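Local coordinates for SusD-like carbohydrate binding protein (Bacteroides vulgatus, PDB 3LEW) that probably binds carbohydrate at the bacterial outer membrane as a SusD-family protein taking part in nutrient uptake, at residues A[323-331]-A[399-407]; A[122-133]-A[173-184]. One frame throughout, in Å; residues are numbered along the deposited sequence.

Contact 1 of 2, residues A[323-331]-A[399-407]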
# COMPACT_ATOMS: atom_id res chain seq x y z
N TRP A 323 8.59 -22.75 -5.96
CA TRP A 323 8.18 -21.78 -4.98
C TRP A 323 6.67 -21.64 -5.12
O TRP A 323 6.11 -21.96 -6.18
CB TRP A 323 8.83 -20.42 -5.25
CG TRP A 323 10.35 -20.40 -5.27
CD1 TRP A 323 11.17 -21.08 -6.10
CD2 TRP A 323 11.19 -19.64 -4.41
NE1 TRP A 323 12.47 -20.81 -5.82
CE2 TRP A 323 12.52 -19.89 -4.81
CE3 TRP A 323 10.96 -18.72 -3.38
CZ2 TRP A 323 13.63 -19.31 -4.17
CZ3 TRP A 323 12.08 -18.13 -2.75
CH2 TRP A 323 13.38 -18.42 -3.16
N MSE A 324 6.00 -21.14 -4.10
CA MSE A 324 4.56 -20.93 -4.18
C MSE A 324 4.31 -19.59 -4.90
O MSE A 324 4.80 -18.56 -4.45
CB MSE A 324 3.94 -21.00 -2.77
CG MSE A 324 2.39 -20.85 -2.72
SE MSE A 324 1.43 -22.43 -3.21
CE MSE A 324 1.86 -23.47 -1.67
N ARG A 325 3.60 -19.65 -6.00
CA ARG A 325 3.29 -18.48 -6.80
C ARG A 325 1.88 -18.05 -6.57
O ARG A 325 1.02 -18.83 -6.19
CB ARG A 325 3.43 -18.81 -8.30
CG ARG A 325 4.64 -19.58 -8.70
CD ARG A 325 5.94 -18.87 -8.35
NE ARG A 325 7.04 -19.79 -8.61
CZ ARG A 325 8.32 -19.43 -8.75
NH1 ARG A 325 8.71 -18.17 -8.60
NH2 ARG A 325 9.23 -20.35 -8.94
N ASN A 326 1.64 -16.74 -6.79
CA ASN A 326 0.30 -16.19 -6.86
C ASN A 326 0.07 -15.69 -8.30
O ASN A 326 0.81 -14.85 -8.77
CB ASN A 326 0.15 -15.03 -5.85
CG ASN A 326 -1.29 -14.71 -5.52
OD1 ASN A 326 -2.24 -15.05 -6.29
ND2 ASN A 326 -1.48 -14.07 -4.35
N SER A 327 -0.94 -16.24 -8.99
CA SER A 327 -1.31 -15.72 -10.31
C SER A 327 -1.96 -14.32 -10.23
O SER A 327 -2.29 -13.71 -11.27
CB SER A 327 -2.21 -16.72 -11.02
OG SER A 327 -3.44 -16.86 -10.33
N LYS A 328 -2.11 -13.77 -9.02
CA LYS A 328 -2.87 -12.50 -8.83
C LYS A 328 -2.41 -11.37 -9.76
O LYS A 328 -3.24 -10.77 -10.47
CB LYS A 328 -2.77 -12.06 -7.37
CG LYS A 328 -3.62 -10.86 -6.99
CD LYS A 328 -3.61 -10.64 -5.49
CE LYS A 328 -4.39 -9.41 -5.13
NZ LYS A 328 -4.48 -9.16 -3.66
N PHE A 329 -1.11 -11.07 -9.74
CA PHE A 329 -0.54 -9.97 -10.52
C PHE A 329 0.18 -10.54 -11.74
O PHE A 329 1.08 -11.39 -11.60
CB PHE A 329 0.46 -9.18 -9.72
CG PHE A 329 -0.12 -8.47 -8.56
CD1 PHE A 329 -0.66 -7.23 -8.71
CD2 PHE A 329 -0.08 -9.05 -7.29
CE1 PHE A 329 -1.21 -6.54 -7.62
CE2 PHE A 329 -0.59 -8.39 -6.20
CZ PHE A 329 -1.16 -7.11 -6.38
N ARG A 330 -0.26 -10.12 -12.93
CA ARG A 330 0.44 -10.44 -14.15
C ARG A 330 0.57 -9.25 -15.06
O ARG A 330 -0.31 -8.46 -15.11
CB ARG A 330 -0.26 -11.56 -14.90
CG ARG A 330 -0.49 -12.79 -14.06
CD ARG A 330 -1.10 -13.95 -14.84
NE ARG A 330 -2.32 -13.67 -15.60
CZ ARG A 330 -3.55 -13.64 -15.06
NH1 ARG A 330 -3.73 -13.86 -13.75
NH2 ARG A 330 -4.59 -13.41 -15.84
N PHE A 331 1.67 -9.14 -15.79
CA PHE A 331 1.78 -8.14 -16.83
C PHE A 331 0.55 -8.19 -17.75
O PHE A 331 0.06 -9.26 -18.12
CB PHE A 331 3.04 -8.37 -17.70
CG PHE A 331 4.32 -7.77 -17.14
CD1 PHE A 331 4.61 -6.44 -17.35
CD2 PHE A 331 5.25 -8.55 -16.42
CE1 PHE A 331 5.77 -5.89 -16.87
CE2 PHE A 331 6.39 -8.00 -15.93
CZ PHE A 331 6.67 -6.67 -16.18
N ARG A 399 -5.18 -9.64 5.05
CA ARG A 399 -4.00 -10.31 4.52
C ARG A 399 -4.37 -11.17 3.32
O ARG A 399 -3.61 -11.23 2.35
CB ARG A 399 -3.34 -11.17 5.61
CG ARG A 399 -2.66 -10.28 6.70
CD ARG A 399 -2.35 -11.11 7.91
NE ARG A 399 -1.47 -12.22 7.60
CZ ARG A 399 -1.23 -13.23 8.45
NH1 ARG A 399 -1.80 -13.25 9.65
NH2 ARG A 399 -0.41 -14.21 8.13
N LYS A 400 -5.52 -11.79 3.40
CA LYS A 400 -5.98 -12.72 2.35
C LYS A 400 -6.40 -11.95 1.10
O LYS A 400 -6.01 -12.30 -0.00
CB LYS A 400 -7.12 -13.57 2.86
CG LYS A 400 -6.72 -14.59 3.91
CD LYS A 400 -7.95 -15.14 4.62
CE LYS A 400 -8.87 -15.97 3.67
NZ LYS A 400 -10.20 -16.28 4.31
N GLU A 401 -7.19 -10.92 1.28
CA GLU A 401 -7.78 -10.16 0.15
C GLU A 401 -6.81 -9.17 -0.47
O GLU A 401 -6.89 -8.91 -1.67
CB GLU A 401 -9.06 -9.44 0.62
CG GLU A 401 -9.74 -8.49 -0.42
CD GLU A 401 -10.29 -9.17 -1.66
OE1 GLU A 401 -10.41 -10.42 -1.67
OE2 GLU A 401 -10.62 -8.45 -2.63
N LEU A 402 -5.95 -8.56 0.37
CA LEU A 402 -5.06 -7.47 -0.05
C LEU A 402 -3.59 -7.89 -0.26
O LEU A 402 -2.71 -7.03 -0.36
CB LEU A 402 -5.13 -6.29 0.94
CG LEU A 402 -6.54 -5.74 1.15
CD1 LEU A 402 -6.56 -4.71 2.32
CD2 LEU A 402 -7.14 -5.13 -0.13
N TRP A 403 -3.35 -9.18 -0.33
CA TRP A 403 -2.00 -9.73 -0.50
C TRP A 403 -1.30 -9.05 -1.66
O TRP A 403 -1.84 -8.96 -2.77
CB TRP A 403 -2.06 -11.25 -0.77
CG TRP A 403 -0.69 -11.89 -0.84
CD1 TRP A 403 -0.03 -12.53 0.19
CD2 TRP A 403 0.22 -11.92 -1.98
NE1 TRP A 403 1.21 -12.98 -0.26
CE2 TRP A 403 1.37 -12.61 -1.58
CE3 TRP A 403 0.15 -11.44 -3.29
CZ2 TRP A 403 2.46 -12.78 -2.43
CZ3 TRP A 403 1.24 -11.63 -4.13
CH2 TRP A 403 2.36 -12.32 -3.69
N GLY A 404 -0.10 -8.56 -1.42
CA GLY A 404 0.65 -7.96 -2.51
C GLY A 404 0.31 -6.52 -2.90
O GLY A 404 0.99 -5.95 -3.75
N GLU A 405 -0.72 -5.95 -2.29
CA GLU A 405 -1.18 -4.60 -2.64
C GLU A 405 -0.63 -3.48 -1.75
O GLU A 405 -0.97 -2.32 -1.97
CB GLU A 405 -2.71 -4.56 -2.64
CG GLU A 405 -3.29 -5.43 -3.77
CD GLU A 405 -4.80 -5.46 -3.75
OE1 GLU A 405 -5.46 -4.44 -4.13
OE2 GLU A 405 -5.30 -6.54 -3.37
N GLY A 406 0.23 -3.81 -0.80
CA GLY A 406 0.99 -2.81 -0.07
C GLY A 406 0.63 -2.52 1.38
O GLY A 406 1.02 -1.48 1.90
N PHE A 407 -0.05 -3.44 2.05
CA PHE A 407 -0.59 -3.18 3.37
C PHE A 407 0.07 -3.99 4.50
O PHE A 407 -0.19 -3.69 5.66
CB PHE A 407 -2.09 -3.51 3.40
CG PHE A 407 -2.92 -2.68 2.47
CD1 PHE A 407 -3.42 -1.47 2.86
CD2 PHE A 407 -3.21 -3.13 1.18
CE1 PHE A 407 -4.19 -0.70 1.98
CE2 PHE A 407 -4.00 -2.38 0.30
CZ PHE A 407 -4.50 -1.17 0.73
O HOH W 1 -5.77 -11.65 -2.70

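Contact 2 of 2, residues A[122-133]-A[173-184]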
# COMPACT_ATOMS: atom_id res chain seq x y z
N LEU A 122 -5.40 19.36 -1.97
CA LEU A 122 -5.50 19.01 -0.54
C LEU A 122 -5.58 17.51 -0.31
O LEU A 122 -4.98 17.00 0.63
CB LEU A 122 -6.73 19.71 0.10
CG LEU A 122 -6.61 21.22 0.38
CD1 LEU A 122 -8.02 21.88 0.63
CD2 LEU A 122 -5.64 21.50 1.58
N ALA A 123 -6.34 16.80 -1.16
CA ALA A 123 -6.52 15.35 -1.01
C ALA A 123 -5.20 14.62 -1.26
O ALA A 123 -4.83 13.74 -0.48
CB ALA A 123 -7.66 14.84 -1.96
N LEU A 124 -4.47 15.03 -2.30
CA LEU A 124 -3.14 14.43 -2.58
C LEU A 124 -2.18 14.74 -1.44
O LEU A 124 -1.44 13.86 -1.00
CB LEU A 124 -2.58 14.90 -3.92
CG LEU A 124 -1.23 14.28 -4.39
CD1 LEU A 124 -1.25 12.76 -4.40
CD2 LEU A 124 -0.86 14.81 -5.76
N ARG A 125 -2.21 15.98 -0.97
CA ARG A 125 -1.34 16.33 0.16
C ARG A 125 -1.69 15.48 1.39
O ARG A 125 -0.80 14.91 2.08
CB ARG A 125 -1.42 17.80 0.47
CG ARG A 125 -0.37 18.24 1.48
CD ARG A 125 -0.42 19.74 1.75
NE ARG A 125 -1.52 20.13 2.64
CZ ARG A 125 -1.84 21.41 2.94
NH1 ARG A 125 -1.21 22.42 2.37
NH2 ARG A 125 -2.83 21.68 3.77
N GLY A 126 -2.99 15.35 1.67
CA GLY A 126 -3.44 14.51 2.77
C GLY A 126 -3.00 13.06 2.64
O GLY A 126 -2.61 12.40 3.64
N PHE A 127 -3.07 12.52 1.42
CA PHE A 127 -2.60 11.17 1.14
C PHE A 127 -1.11 10.98 1.45
O PHE A 127 -0.72 9.93 1.99
CB PHE A 127 -2.86 10.81 -0.32
CG PHE A 127 -2.31 9.46 -0.75
CD1 PHE A 127 -2.95 8.28 -0.39
CD2 PHE A 127 -1.21 9.36 -1.55
CE1 PHE A 127 -2.47 7.03 -0.80
CE2 PHE A 127 -0.74 8.11 -1.94
CZ PHE A 127 -1.39 6.97 -1.58
N LEU A 128 -0.31 12.00 1.14
CA LEU A 128 1.13 11.92 1.36
C LEU A 128 1.43 12.07 2.86
O LEU A 128 2.29 11.37 3.40
CB LEU A 128 1.90 12.92 0.50
CG LEU A 128 1.80 12.60 -1.02
CD1 LEU A 128 2.35 13.82 -1.85
CD2 LEU A 128 2.45 11.24 -1.35
N TYR A 129 0.68 12.89 3.57
CA TYR A 129 0.84 12.91 5.07
C TYR A 129 0.37 11.59 5.71
O TYR A 129 0.91 11.16 6.74
CB TYR A 129 0.20 14.13 5.72
CG TYR A 129 1.02 15.39 5.52
CD1 TYR A 129 2.33 15.47 5.98
CD2 TYR A 129 0.50 16.49 4.82
CE1 TYR A 129 3.11 16.59 5.76
CE2 TYR A 129 1.28 17.64 4.62
CZ TYR A 129 2.60 17.67 5.06
OH TYR A 129 3.42 18.77 4.84
N LEU A 130 -0.62 10.92 5.11
CA LEU A 130 -1.03 9.59 5.58
C LEU A 130 0.12 8.58 5.42
O LEU A 130 0.38 7.75 6.30
CB LEU A 130 -2.27 9.08 4.86
CG LEU A 130 -2.74 7.66 5.15
CD1 LEU A 130 -3.06 7.54 6.65
CD2 LEU A 130 -3.98 7.30 4.32
N HIS A 131 0.82 8.65 4.30
CA HIS A 131 2.02 7.84 4.11
C HIS A 131 3.06 8.04 5.21
O HIS A 131 3.57 7.08 5.83
CB HIS A 131 2.66 8.14 2.77
CG HIS A 131 3.96 7.42 2.55
ND1 HIS A 131 4.04 6.04 2.42
CD2 HIS A 131 5.22 7.89 2.44
CE1 HIS A 131 5.31 5.69 2.27
NE2 HIS A 131 6.05 6.79 2.26
N LEU A 132 3.36 9.31 5.50
CA LEU A 132 4.33 9.65 6.52
C LEU A 132 3.86 9.15 7.88
O LEU A 132 4.63 8.45 8.60
CB LEU A 132 4.63 11.15 6.52
CG LEU A 132 5.40 11.66 5.29
CD1 LEU A 132 5.31 13.23 5.14
CD2 LEU A 132 6.86 11.22 5.30
N ALA A 133 2.61 9.44 8.24
CA ALA A 133 2.08 9.07 9.55
C ALA A 133 2.07 7.56 9.79
O ALA A 133 2.36 7.10 10.88
CB ALA A 133 0.65 9.61 9.72
N VAL A 173 0.57 14.53 12.54
CA VAL A 173 0.62 14.23 11.12
C VAL A 173 -0.66 13.53 10.70
O VAL A 173 -1.22 13.84 9.62
CB VAL A 173 1.88 13.45 10.72
CG1 VAL A 173 1.86 13.09 9.24
CG2 VAL A 173 3.13 14.28 11.03
N TYR A 174 -1.13 12.58 11.51
CA TYR A 174 -2.47 12.02 11.25
C TYR A 174 -3.56 13.12 11.19
O TYR A 174 -4.41 13.10 10.29
CB TYR A 174 -2.84 10.90 12.24
CG TYR A 174 -2.39 9.51 11.83
CD1 TYR A 174 -2.87 8.90 10.67
CD2 TYR A 174 -1.55 8.79 12.66
CE1 TYR A 174 -2.48 7.64 10.30
CE2 TYR A 174 -1.14 7.50 12.30
CZ TYR A 174 -1.64 6.93 11.13
OH TYR A 174 -1.27 5.66 10.75
N ALA A 175 -3.56 14.07 12.12
CA ALA A 175 -4.57 15.11 12.17
C ALA A 175 -4.50 16.00 10.90
O ALA A 175 -5.51 16.43 10.37
CB ALA A 175 -4.46 15.96 13.46
N GLN A 176 -3.27 16.26 10.44
CA GLN A 176 -3.03 17.04 9.23
C GLN A 176 -3.61 16.31 8.02
O GLN A 176 -4.31 16.90 7.23
CB GLN A 176 -1.52 17.29 9.02
CG GLN A 176 -1.16 18.15 7.79
CD GLN A 176 -1.69 19.55 7.93
OE1 GLN A 176 -1.47 20.20 8.96
NE2 GLN A 176 -2.40 20.04 6.91
N SER A 177 -3.36 15.01 7.93
CA SER A 177 -3.90 14.21 6.82
C SER A 177 -5.42 14.27 6.79
O SER A 177 -6.05 14.62 5.75
CB SER A 177 -3.44 12.77 6.97
OG SER A 177 -3.99 11.93 5.97
N ILE A 178 -6.04 13.97 7.93
CA ILE A 178 -7.49 13.95 8.04
C ILE A 178 -8.07 15.33 7.76
O ILE A 178 -9.04 15.44 6.99
CB ILE A 178 -7.93 13.38 9.37
CG1 ILE A 178 -7.57 11.89 9.46
CG2 ILE A 178 -9.44 13.56 9.61
CD1 ILE A 178 -7.64 11.33 10.89
N ASN A 179 -7.45 16.40 8.30
CA ASN A 179 -7.96 17.73 8.03
C ASN A 179 -7.92 18.13 6.56
O ASN A 179 -8.89 18.71 6.04
CB ASN A 179 -7.26 18.76 8.87
CG ASN A 179 -8.03 20.05 8.95
OD1 ASN A 179 -9.11 20.12 9.59
ND2 ASN A 179 -7.48 21.08 8.34
N ASP A 180 -6.80 17.84 5.90
CA ASP A 180 -6.67 18.09 4.46
C ASP A 180 -7.74 17.36 3.68
O ASP A 180 -8.35 17.93 2.78
CB ASP A 180 -5.29 17.63 3.95
CG ASP A 180 -4.13 18.54 4.34
OD1 ASP A 180 -4.39 19.64 4.91
OD2 ASP A 180 -2.95 18.12 4.07
N LEU A 181 -7.97 16.09 4.00
CA LEU A 181 -8.94 15.27 3.30
C LEU A 181 -10.42 15.71 3.59
O LEU A 181 -11.27 15.73 2.67
CB LEU A 181 -8.72 13.81 3.66
CG LEU A 181 -7.46 13.18 3.02
CD1 LEU A 181 -6.98 11.96 3.81
CD2 LEU A 181 -7.69 12.80 1.56
N GLU A 182 -10.69 16.19 4.81
CA GLU A 182 -12.02 16.67 5.14
C GLU A 182 -12.26 17.98 4.41
O GLU A 182 -13.38 18.24 3.98
CB GLU A 182 -12.25 16.83 6.67
CG GLU A 182 -12.34 15.47 7.36
CD GLU A 182 -12.54 15.55 8.84
OE1 GLU A 182 -12.11 16.58 9.45
OE2 GLU A 182 -13.17 14.61 9.37
N GLU A 183 -11.23 18.82 4.31
CA GLU A 183 -11.37 20.06 3.51
C GLU A 183 -11.61 19.76 2.02
O GLU A 183 -12.44 20.40 1.38
CB GLU A 183 -10.12 20.92 3.66
CG GLU A 183 -10.14 21.63 4.97
CD GLU A 183 -8.97 22.62 5.20
OE1 GLU A 183 -8.13 22.83 4.27
OE2 GLU A 183 -8.92 23.18 6.34
N ALA A 184 -10.89 18.78 1.49
CA ALA A 184 -11.10 18.30 0.12
C ALA A 184 -12.51 17.77 -0.11
O ALA A 184 -13.11 18.01 -1.16
CB ALA A 184 -10.08 17.24 -0.24

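Contact 1 of 2, residues A[323-331]-A[399-407]
The loop after strand 321-326 comes up against the type II turn from Leu402 to Glu405 that follows helix 387-401, the backbones being nearest at Phe329 and Gly404, whose CA atoms lie 8.3 Å apart. Lys328 makes the polar join. With CG anti to the backbone N (chi1 -174°) and every later torsion extended, its chain runs straight to the turn. NZ donates to Trp403 O at 2.8 Å, in the carbonyl plane and on a lone pair; to Glu401 O at 3.1 Å, from above that carbonyl's plane; and to Glu405 OE2 at 2.8 Å in a salt bridge on the anti side of the carboxylate. A water also accepts from NZ and passes the link on to Lys400 O; four acceptors thus surround three N-H groups, and at least one hydrogen is probably shared. Arg345 pairs with both Glu401 and Glu405, whose OE2 it shares with Lys328. Asn326 lays ND2 over one face of the Trp403 indole, 3.3 Å from CE3 and offset toward the rim, amide and ring planes 50° apart. Asn326 OD1 accepts from the backbone N of Lys328 at 3.0 Å, which helps to set the amide's rotation, though the donor stands above the carbonyl plane. The Phe329 ring meets CG of Glu405 at its edge, CZ to CG 3.8 Å. Gly404 lies beside this ring, and a CB there would run into Phe329 CE2. The arrangement combines an Asx turn at the strand's end with a type II beta turn just past a helix, where main-chain carbonyls receive a lysine ammonium.

Contact 2 of 2, residues A[122-133]-A[173-184]
Leu122 to Ala133 and Val173 to Ala184 pack as nearly antiparallel helices, their axes 7.7 Å apart at an angle of 160°, in a region whose sequence family belongs to the TPR clan. Knobs-into-holes packing sets Tyr129 among Val173, Gln176, Ser177 and Asp180, and Asp180 among Leu122, Arg125, Gly126 and Tyr129. The helices come closest at Gly126, where a CB would collide with Leu181 CG.

Among charged groups, Arg125 grips Asp180 side-on: NE meets OD2 at 2.9 Å and NH2 meets OD1 at 2.8 Å, both nearly straight. Both oxygens lie in the guanidinium plane at its edge, yet the two planes are 45° apart and the nitrogens come from above the carboxylate plane. A bend at chi3 (78°) turns the guanidinium back to Asp180, while NH1 goes to Asn98 of helix 81-103. A leucine in place of Arg125 would probably leave the buried Asp180 carboxylate without its countercharge, with only a weak bond from Gln176 NE2 in this pair.

Apolar contacts continue at both ends. Ala123 CB meets Ala184 CB at 3.8 Å; CB of Ala133 stands over the centre of the Tyr174 ring, 3.5 Å from its centroid, and Leu130 CD1 touches that ring's edge.

Hydroxyl bonding closes the middle: Ser177 OG donates to Gly126 O at 2.7 Å, from the face of that carbonyl opposite the one used by Leu130 N.

How the contacts relate
Both contacts are buried, but they lie on opposite sides of the chain's centre, about 27 Å apart between centres, and share no helix or strand. Contact 2 closes in the sequence before contact 1 opens. In contact 2 two regular helices mesh over 770 Å², through small residues, aliphatic groups and ring faces, with a buried arginine-aspartate pair set among them and one hydroxyl bond between the helices. Contact 1 buries 288 Å²; it joins the end of a strand and its loop to a turn after a helix, and mixes aromatic packing with a lysine that gives its hydrogens to main-chain oxygens and a carboxylate.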